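Local atomic coordinates of dipeptide Epimerase (Enterococcus faecalis V583, PDB entry 3JVA), a protein that belongs to the mandelate racemase/muconate lactonizing enzyme family of the enolase superfamily and holds a magnesium ion in its TIM-barrel domain. Residues Ile102-Tyr107 and Lys264-Gly269; Phe244-Ala249 and Asn278-Thr283; Gly269-Ala274 and Ala305-Ala310; Ile290-Glu295 and Ile299-Ala304. One frame throughout, in Å; residues are numbered along the deposited sequence.

Interaction 1 of 4, residues Ile102-Tyr107 and Lys264-Gly269; sequences IDIACY and KLMKCG
Ile104 meets Leu265 and Met266 where the two parts of an enolase-superfamily fold come together. Ile104 lies on helix 96-114 of the N-terminal family region. Leu265 and Met266 lie on the short helix 265-268, which follows barrel strand 260-263.

The apolar part of the contact depends on one methyl group. Ile104 CD1 lies 4.0 Å from Leu265 CD1 and equally 4.0 Å from Met266 CE. Ile104 puts CG1 beside its backbone N (chi1 -68°) and then runs extended, which carries CD1 out to both partners. Met266 comes from another direction. Its chain bends at chi2 (-49°), and the side chain crosses that of Ile104 at about a right angle. On the helix 298-310 side, Ile299 and Ala303 also pack on Ile104, and Ala303 packs on Leu265 as well.

The polar part is indirect. Asp103 OD1 comes to 3.8 Å from Gly269 O, and no hydrogen bond joins the two segments. The carboxylate is instead held by Ile271 N, which donates to Asp103 OD2 at the start of helix 271-284. Helix 96-114 thus supplies an acceptor for a helix N-terminus of the barrel domain.

The ionic part lies on the far side of the short helix. Lys267 NZ forms a salt bridge with Asp240, one of the magnesium ligands.

Backbone bonds shape the turn. Gly269 leaves the helix with phi 86°, and its N donates to Leu265 O at 3.0 Å. Lys264 O, at the N-cap, accepts from Lys267 N at 2.9 Å and from Cys268 N at 3.1 Å.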
# COMPACT_ATOMS: atom_id res chain seq x y z
N ILE B 102 -2.38 29.92 30.25
CA ILE B 102 -1.63 29.40 31.39
C ILE B 102 -0.19 29.10 31.01
O ILE B 102 0.75 29.45 31.73
CB ILE B 102 -2.25 28.08 31.93
CG1 ILE B 102 -3.63 28.35 32.54
CG2 ILE B 102 -1.31 27.44 32.94
CD1 ILE B 102 -3.61 29.26 33.76
N ASP B 103 -0.00 28.43 29.88
CA ASP B 103 1.34 28.07 29.44
C ASP B 103 2.25 29.30 29.23
O ASP B 103 3.37 29.34 29.73
CB ASP B 103 1.27 27.26 28.15
CG ASP B 103 1.76 28.04 26.95
OD1 ASP B 103 0.91 28.69 26.29
OD2 ASP B 103 2.98 28.04 26.70
N ILE B 104 1.76 30.29 28.49
CA ILE B 104 2.56 31.49 28.24
C ILE B 104 2.99 32.15 29.56
O ILE B 104 4.16 32.51 29.73
CB ILE B 104 1.77 32.50 27.38
CG1 ILE B 104 1.61 31.92 25.96
CG2 ILE B 104 2.51 33.84 27.33
CD1 ILE B 104 0.61 32.68 25.09
N ALA B 105 2.06 32.29 30.50
CA ALA B 105 2.38 32.89 31.79
C ALA B 105 3.45 32.07 32.52
O ALA B 105 4.31 32.63 33.20
CB ALA B 105 1.12 33.01 32.65
N CYS B 106 3.41 30.75 32.37
CA CYS B 106 4.41 29.90 33.01
C CYS B 106 5.78 30.11 32.39
O CYS B 106 6.79 30.16 33.09
CB CYS B 106 4.02 28.42 32.92
SG CYS B 106 2.65 27.96 34.01
N TYR B 107 5.84 30.21 31.06
CA TYR B 107 7.12 30.44 30.42
C TYR B 107 7.64 31.83 30.79
O TYR B 107 8.84 32.02 30.94
CB TYR B 107 7.02 30.30 28.90
CG TYR B 107 7.10 28.86 28.43
CD1 TYR B 107 5.95 28.12 28.19
CD2 TYR B 107 8.34 28.24 28.24
CE1 TYR B 107 6.02 26.79 27.78
CE2 TYR B 107 8.43 26.91 27.83
CZ TYR B 107 7.26 26.19 27.61
OH TYR B 107 7.34 24.88 27.20
N LYS B 264 -0.03 28.47 15.53
CA LYS B 264 -0.64 29.59 16.24
C LYS B 264 -0.77 29.10 17.68
O LYS B 264 -1.34 28.05 17.93
CB LYS B 264 -2.01 29.96 15.68
CG LYS B 264 -1.94 30.66 14.33
CD LYS B 264 -3.31 31.10 13.85
CE LYS B 264 -3.21 31.68 12.44
NZ LYS B 264 -4.55 32.09 11.91
N LEU B 265 -0.23 29.87 18.62
CA LEU B 265 -0.30 29.46 20.02
C LEU B 265 -1.74 29.23 20.50
O LEU B 265 -1.99 28.35 21.33
CB LEU B 265 0.39 30.49 20.92
CG LEU B 265 1.89 30.72 20.67
CD1 LEU B 265 2.44 31.65 21.73
CD2 LEU B 265 2.64 29.38 20.69
N MET B 266 -2.68 30.01 19.96
CA MET B 266 -4.08 29.89 20.36
C MET B 266 -4.80 28.71 19.70
O MET B 266 -5.98 28.48 19.96
CB MET B 266 -4.83 31.19 20.07
CG MET B 266 -4.22 32.42 20.75
SD MET B 266 -3.84 32.22 22.54
CE MET B 266 -2.54 33.48 22.73
N LYS B 267 -4.09 27.99 18.83
CA LYS B 267 -4.63 26.80 18.17
C LYS B 267 -4.07 25.55 18.86
O LYS B 267 -4.76 24.55 19.02
CB LYS B 267 -4.20 26.70 16.70
CG LYS B 267 -4.96 27.55 15.70
CD LYS B 267 -4.63 27.09 14.28
CE LYS B 267 -3.13 27.14 13.99
NZ LYS B 267 -2.81 26.68 12.60
N CYS B 268 -2.80 25.63 19.25
CA CYS B 268 -2.12 24.48 19.87
C CYS B 268 -2.08 24.44 21.39
O CYS B 268 -1.67 23.44 21.97
CB CYS B 268 -0.69 24.37 19.33
SG CYS B 268 0.41 25.75 19.74
N GLY B 269 -2.51 25.52 22.04
CA GLY B 269 -2.51 25.52 23.49
C GLY B 269 -1.20 25.94 24.14
O GLY B 269 -0.89 25.50 25.25

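Interaction 2 of 4, residues Phe244-Ala249 and Asn278-Thr283; sequences FDAQDA and NQICET
Ile280 is the main link from helix 271-284 to the start of helix 246-255, where it meets Ala246 and Ala249. Its two branches go to different partners. CG1 stands beside the backbone N (chi1 -72°) and the chain then runs extended, so CD1 arrives at Ala246. There it lies 3.6 Å from Ala246 O and 3.9 Å from Ala246 CB. The CG2 branch, anti to the backbone N, turns to the next helical turn and approaches Ala249 C at 4.2 Å. The small alanines let the backbones come close: the CA atoms of Ala249 and Ile280 are 6.9 Å apart.

Cys281 follows with a looser touch, its SG 4.5 Å from Ala249 CB. Thr283 belongs to the subunit interface. Thr283 of a neighbouring subunit packs on Ala246 and Ile280. Within its own helix, Thr283 OG1 donates to Gln279 O at 2.7 Å. Thr283 N reaches the same oxygen from the opposite face of the carbonyl plane.

The facing helix starts with a capping box. Asp248 N donates to Asp245 OD1 at 2.9 Å, and Asp245 N returns a bond to Asp248 OD2. Phe244 N also donates to Asp248 OD2, which receives it on its anti lone pair. The other oxygen, Asp248 OD1, makes a salt bridge with Arg221 of another neighbouring subunit. Ala246 N donates to Glu273 OE2, in the first turn of helix 271-284.

The two helices are successive outer helices of the TIM barrel. Strand 260-263 lies between them in the chain, and Cys281 also packs inward on Cys288 of strand 287-290.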
# COMPACT_ATOMS: atom_id res chain seq x y z
N PHE B 244 -3.75 22.08 14.21
CA PHE B 244 -4.02 22.70 15.50
C PHE B 244 -2.93 22.27 16.47
O PHE B 244 -2.26 23.12 17.06
CB PHE B 244 -5.38 22.25 16.05
CG PHE B 244 -6.53 23.12 15.62
CD1 PHE B 244 -6.70 23.46 14.28
CD2 PHE B 244 -7.46 23.58 16.55
CE1 PHE B 244 -7.77 24.24 13.88
CE2 PHE B 244 -8.54 24.37 16.15
CZ PHE B 244 -8.69 24.70 14.81
N ASP B 245 -2.73 20.96 16.60
CA ASP B 245 -1.73 20.42 17.53
C ASP B 245 -0.66 19.50 16.93
O ASP B 245 -0.60 19.27 15.72
CB ASP B 245 -2.43 19.67 18.67
CG ASP B 245 -3.30 18.53 18.18
OD1 ASP B 245 -2.97 17.93 17.13
OD2 ASP B 245 -4.31 18.22 18.85
N ALA B 246 0.20 18.97 17.80
CA ALA B 246 1.29 18.10 17.38
C ALA B 246 0.80 16.86 16.65
O ALA B 246 1.45 16.38 15.72
CB ALA B 246 2.13 17.68 18.60
N GLN B 247 -0.34 16.33 17.07
CA GLN B 247 -0.87 15.14 16.41
C GLN B 247 -1.25 15.46 14.97
O GLN B 247 -1.05 14.65 14.07
CB GLN B 247 -2.05 14.58 17.19
CG GLN B 247 -1.63 14.00 18.54
CD GLN B 247 -2.78 13.37 19.29
OE1 GLN B 247 -3.72 14.04 19.69
NE2 GLN B 247 -2.70 12.06 19.49
N ASP B 248 -1.79 16.66 14.75
CA ASP B 248 -2.16 17.09 13.41
C ASP B 248 -0.89 17.23 12.57
O ASP B 248 -0.84 16.83 11.41
CB ASP B 248 -2.88 18.44 13.42
CG ASP B 248 -4.25 18.37 14.06
OD1 ASP B 248 -4.88 17.29 14.08
OD2 ASP B 248 -4.71 19.43 14.55
N ALA B 249 0.15 17.81 13.17
CA ALA B 249 1.41 17.99 12.46
C ALA B 249 1.98 16.65 12.04
O ALA B 249 2.47 16.50 10.92
CB ALA B 249 2.41 18.74 13.34
N ASN B 278 6.89 22.27 15.81
CA ASN B 278 8.08 22.66 15.06
C ASN B 278 9.14 21.57 14.95
O ASN B 278 9.75 21.40 13.89
CB ASN B 278 8.71 23.91 15.67
CG ASN B 278 9.84 24.44 14.83
OD1 ASN B 278 9.66 24.71 13.64
ND2 ASN B 278 11.02 24.60 15.43
N GLN B 279 9.37 20.82 16.03
CA GLN B 279 10.36 19.74 15.99
C GLN B 279 9.92 18.62 15.06
O GLN B 279 10.74 18.02 14.37
CB GLN B 279 10.60 19.16 17.39
CG GLN B 279 11.13 20.16 18.39
CD GLN B 279 11.19 19.58 19.80
OE1 GLN B 279 10.34 18.77 20.18
NE2 GLN B 279 12.17 20.01 20.57
N ILE B 280 8.62 18.33 15.05
CA ILE B 280 8.09 17.30 14.17
C ILE B 280 8.29 17.74 12.72
O ILE B 280 8.75 16.96 11.88
CB ILE B 280 6.59 17.06 14.42
CG1 ILE B 280 6.40 16.34 15.77
CG2 ILE B 280 5.99 16.24 13.28
CD1 ILE B 280 4.97 16.36 16.29
N CYS B 281 7.94 18.99 12.43
CA CYS B 281 8.06 19.53 11.08
C CYS B 281 9.52 19.60 10.64
O CYS B 281 9.88 19.17 9.54
CB CYS B 281 7.44 20.92 11.00
SG CYS B 281 5.64 20.95 11.14
N GLU B 282 10.37 20.14 11.51
CA GLU B 282 11.79 20.27 11.22
C GLU B 282 12.39 18.91 10.87
O GLU B 282 13.15 18.77 9.92
CB GLU B 282 12.51 20.89 12.42
CG GLU B 282 14.00 21.10 12.25
CD GLU B 282 14.59 21.90 13.40
OE1 GLU B 282 14.30 21.57 14.56
OE2 GLU B 282 15.36 22.85 13.14
N THR B 283 12.02 17.89 11.65
CA THR B 283 12.52 16.54 11.42
C THR B 283 12.07 16.01 10.06
O THR B 283 12.81 15.29 9.38
CB THR B 283 12.04 15.61 12.55
OG1 THR B 283 12.55 16.10 13.79
CG2 THR B 283 12.52 14.19 12.33

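Interaction 3 of 4, residues Gly269-Ala274 and Ala305-Ala310; sequences GGIHEA and AHLAAA
Leu307 points its isobutyl group at the first turn of helix 271-284, and its two methyl groups find separate partners. CD2 packs closely against Ala274 CB at 3.5 Å. CD1 rests more loosely beside Ile271 CG2, at 4.4 Å. The chain of Leu307 leaves with CG anti to the backbone N (chi1 176°), which directs both methyls across the gap. The CA atoms of Ile271 and Leu307 are 7.3 Å apart, and the contact is wholly apolar and buried.

Further residues pack on Ile271 and Ala274. Leu265 and Cys268 of the short helix 265-268 touch Ala274. Leu118 and Leu122, near the end of the N-terminal family region, pack on Ile271.

Helices 271-284 and 298-310 are successive outer helices of the TIM barrel. Strand 287-290 comes between them in the chain, and Leu307 joins them side by side on the outside of the strands.

Farther out, the backbone sets where helix 271-284 starts. Gly269 and Gly270 both adopt positive phi, 86° and 114°, at the turn between helices 265-268 and 271-284. Gly270 is the N-cap, and its O accepts from Ala274 N at 3.0 Å, which holds the first turn that presents Ile271 and Ala274. His272, on another side of this turn, stacks its ring with His85 of helix 81-91. On the other segment, His306 ND1 is hydrogen-bonded with Tyr119 N, and the backbone of Ala310 is hydrogen-bonded to Tyr125.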
# COMPACT_ATOMS: atom_id res chain seq x y z
N GLY B 269 -2.51 25.52 22.04
CA GLY B 269 -2.51 25.52 23.49
C GLY B 269 -1.20 25.94 24.14
O GLY B 269 -0.89 25.50 25.25
N GLY B 270 -0.43 26.78 23.45
CA GLY B 270 0.80 27.27 24.04
C GLY B 270 2.13 26.88 23.45
O GLY B 270 2.22 26.09 22.51
N ILE B 271 3.18 27.46 24.03
CA ILE B 271 4.55 27.24 23.58
C ILE B 271 4.97 25.78 23.69
O ILE B 271 5.63 25.25 22.80
CB ILE B 271 5.53 28.13 24.39
CG1 ILE B 271 5.29 29.60 24.02
CG2 ILE B 271 6.98 27.73 24.11
CD1 ILE B 271 5.97 30.60 24.95
N HIS B 272 4.57 25.12 24.77
CA HIS B 272 4.93 23.72 24.97
C HIS B 272 4.54 22.83 23.78
O HIS B 272 5.34 22.00 23.32
CB HIS B 272 4.26 23.20 26.25
CG HIS B 272 4.67 21.81 26.64
ND1 HIS B 272 5.85 21.54 27.29
CD2 HIS B 272 4.04 20.62 26.49
CE1 HIS B 272 5.93 20.24 27.53
NE2 HIS B 272 4.85 19.66 27.06
N GLU B 273 3.33 23.02 23.27
CA GLU B 273 2.84 22.25 22.14
C GLU B 273 3.43 22.77 20.83
O GLU B 273 3.73 22.00 19.92
CB GLU B 273 1.31 22.30 22.09
CG GLU B 273 0.67 21.38 21.05
CD GLU B 273 0.68 19.91 21.47
OE1 GLU B 273 1.06 19.61 22.63
OE2 GLU B 273 0.28 19.06 20.65
N ALA B 274 3.60 24.09 20.74
CA ALA B 274 4.17 24.69 19.53
C ALA B 274 5.58 24.13 19.28
O ALA B 274 5.98 23.90 18.14
CB ALA B 274 4.23 26.21 19.68
N ALA B 305 6.61 35.75 19.28
CA ALA B 305 7.83 36.34 18.74
C ALA B 305 9.08 35.73 19.38
O ALA B 305 10.07 35.46 18.69
CB ALA B 305 7.81 37.86 18.92
N HIS B 306 9.05 35.52 20.69
CA HIS B 306 10.19 34.91 21.37
C HIS B 306 10.41 33.50 20.84
O HIS B 306 11.54 33.08 20.60
CB HIS B 306 9.95 34.87 22.89
CG HIS B 306 10.28 36.16 23.58
ND1 HIS B 306 11.50 36.40 24.17
CD2 HIS B 306 9.56 37.31 23.72
CE1 HIS B 306 11.52 37.63 24.64
NE2 HIS B 306 10.36 38.20 24.38
N LEU B 307 9.32 32.76 20.65
CA LEU B 307 9.41 31.40 20.12
C LEU B 307 9.96 31.41 18.69
O LEU B 307 10.85 30.62 18.36
CB LEU B 307 8.03 30.74 20.12
CG LEU B 307 8.01 29.34 19.50
CD1 LEU B 307 8.96 28.41 20.25
CD2 LEU B 307 6.59 28.80 19.52
N ALA B 308 9.42 32.29 17.86
CA ALA B 308 9.85 32.38 16.46
C ALA B 308 11.33 32.73 16.38
O ALA B 308 12.09 32.11 15.64
CB ALA B 308 9.01 33.43 15.73
N ALA B 309 11.74 33.73 17.16
CA ALA B 309 13.14 34.13 17.14
C ALA B 309 14.05 33.01 17.64
O ALA B 309 15.16 32.83 17.14
CB ALA B 309 13.33 35.38 18.01
N ALA B 310 13.58 32.26 18.63
CA ALA B 310 14.38 31.18 19.22
C ALA B 310 14.57 29.93 18.38
O ALA B 310 15.61 29.27 18.48
CB ALA B 310 13.79 30.80 20.57

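Interaction 4 of 4, residues Ile290-Glu295 and Ile299-Ala304; sequences IGCMAE and IGITAA
Ile290 packs on Ala304 within one beta-alpha unit of the TIM barrel: strand 287-290, a loop, then helix 298-310. The side chain of Ile290 can be followed outward. From CB, two branches part. CG2 sits between the backbone N and the carbonyl carbon and touches Ala308 CB at 3.8 Å, one helical turn beyond Ala304. CG1 is anti to the backbone N (chi1 -175°) and passes Ala304 CB at 4.1 Å. At the tip, CD1 reaches Ala304 CB at 3.6 Å and comes to 3.9 Å from Ala304 O. The same methyl also meets Leu307 CD2, so the strand end rests on two successive turns of the helix.

Beyond the strand, the loop runs on at the C-terminal end of the barrel, where this fold places its active site. Cys292 lies here, its side chain about 10 Å from the magnesium ion and about 4 Å from a bound glycerol, between nearest atoms. Farther along, Glu295 OE1 accepts from Asp30 N. Gly300 N donates to Glu47 OE1, so both segments also touch the N-terminal family region.

The second cross-contact is made by Ile301. Its chain bends at chi2 (-64°), and the tip turns back to the loop. Ile301 CD1 lies 3.6 Å from Cys292 CB and 3.9 Å from Cys292 SG.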
# COMPACT_ATOMS: atom_id res chain seq x y z
N ILE B 290 4.63 31.15 12.05
CA ILE B 290 3.82 31.30 13.24
C ILE B 290 2.95 32.52 13.01
O ILE B 290 3.43 33.57 12.56
CB ILE B 290 4.68 31.45 14.53
CG1 ILE B 290 3.76 31.47 15.76
CG2 ILE B 290 5.54 32.70 14.47
CD1 ILE B 290 4.45 31.10 17.07
N GLY B 291 1.65 32.37 13.28
CA GLY B 291 0.71 33.45 13.08
C GLY B 291 0.03 33.90 14.36
O GLY B 291 0.52 33.64 15.46
N CYS B 292 -1.11 34.57 14.21
CA CYS B 292 -1.85 35.07 15.36
C CYS B 292 -3.34 35.12 15.09
O CYS B 292 -3.78 35.00 13.94
CB CYS B 292 -1.36 36.47 15.75
SG CYS B 292 -1.54 37.72 14.45
N MET B 293 -4.12 35.28 16.15
CA MET B 293 -5.57 35.36 16.06
C MET B 293 -5.98 36.82 15.89
O MET B 293 -5.23 37.73 16.24
CB MET B 293 -6.23 34.82 17.33
CG MET B 293 -5.75 33.45 17.77
SD MET B 293 -6.06 32.19 16.54
CE MET B 293 -7.83 32.03 16.67
N ALA B 294 -7.19 37.03 15.37
CA ALA B 294 -7.72 38.37 15.19
C ALA B 294 -7.97 39.00 16.55
O ALA B 294 -7.93 40.22 16.71
CB ALA B 294 -9.03 38.31 14.39
N GLU B 295 -8.20 38.15 17.55
CA GLU B 295 -8.49 38.65 18.89
C GLU B 295 -7.42 38.46 19.97
O GLU B 295 -7.76 38.29 21.14
CB GLU B 295 -9.84 38.10 19.38
CG GLU B 295 -10.99 38.50 18.46
CD GLU B 295 -12.32 38.66 19.18
OE1 GLU B 295 -12.44 39.60 20.00
OE2 GLU B 295 -13.23 37.84 18.93
N ILE B 299 0.51 40.35 24.71
CA ILE B 299 1.07 39.16 25.34
C ILE B 299 1.19 37.98 24.37
O ILE B 299 2.25 37.36 24.26
CB ILE B 299 0.23 38.74 26.55
CG1 ILE B 299 0.22 39.87 27.59
CG2 ILE B 299 0.81 37.46 27.16
CD1 ILE B 299 -0.77 39.67 28.72
N GLY B 300 0.11 37.67 23.67
CA GLY B 300 0.15 36.57 22.73
C GLY B 300 1.19 36.77 21.65
O GLY B 300 1.93 35.85 21.29
N ILE B 301 1.27 37.99 21.13
CA ILE B 301 2.22 38.30 20.08
C ILE B 301 3.66 38.19 20.57
O ILE B 301 4.52 37.65 19.88
CB ILE B 301 2.01 39.73 19.52
CG1 ILE B 301 0.71 39.79 18.70
CG2 ILE B 301 3.21 40.15 18.69
CD1 ILE B 301 0.73 38.90 17.45
N THR B 302 3.91 38.69 21.78
CA THR B 302 5.25 38.65 22.33
C THR B 302 5.72 37.22 22.57
O THR B 302 6.86 36.88 22.24
CB THR B 302 5.31 39.47 23.64
OG1 THR B 302 4.90 40.82 23.36
CG2 THR B 302 6.73 39.50 24.20
N ALA B 303 4.85 36.39 23.11
CA ALA B 303 5.20 35.00 23.35
C ALA B 303 5.58 34.34 22.02
O ALA B 303 6.61 33.69 21.91
CB ALA B 303 4.03 34.26 24.00
N ALA B 304 4.74 34.54 21.01
CA ALA B 304 5.00 33.96 19.70
C ALA B 304 6.31 34.47 19.09
O ALA B 304 7.03 33.70 18.46
CB ALA B 304 3.83 34.26 18.76

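All four contacts are buried and mainly apolar, and none has a hydrogen bond across it; interaction 1 also brings the Asp103 carboxylate near Gly269 O. Interactions 1, 3 and 4 cluster near the centre of the chain. Interactions 1 and 3 share Gly269, while 3 and 4 share helix 298-310. Interaction 2 uses the same helix 271-284 as 3 but lies farther out, beside neighbouring subunits. Interaction 1 joins the two family regions, and interaction 4 closes a single beta-alpha unit near the magnesium site. Interactions 2 and 3 each pair successive barrel helices. Interaction 2 has a capping box and an intersubunit salt bridge beside it, while Asp103 of interaction 1 accepts from the helix start used by interaction 3.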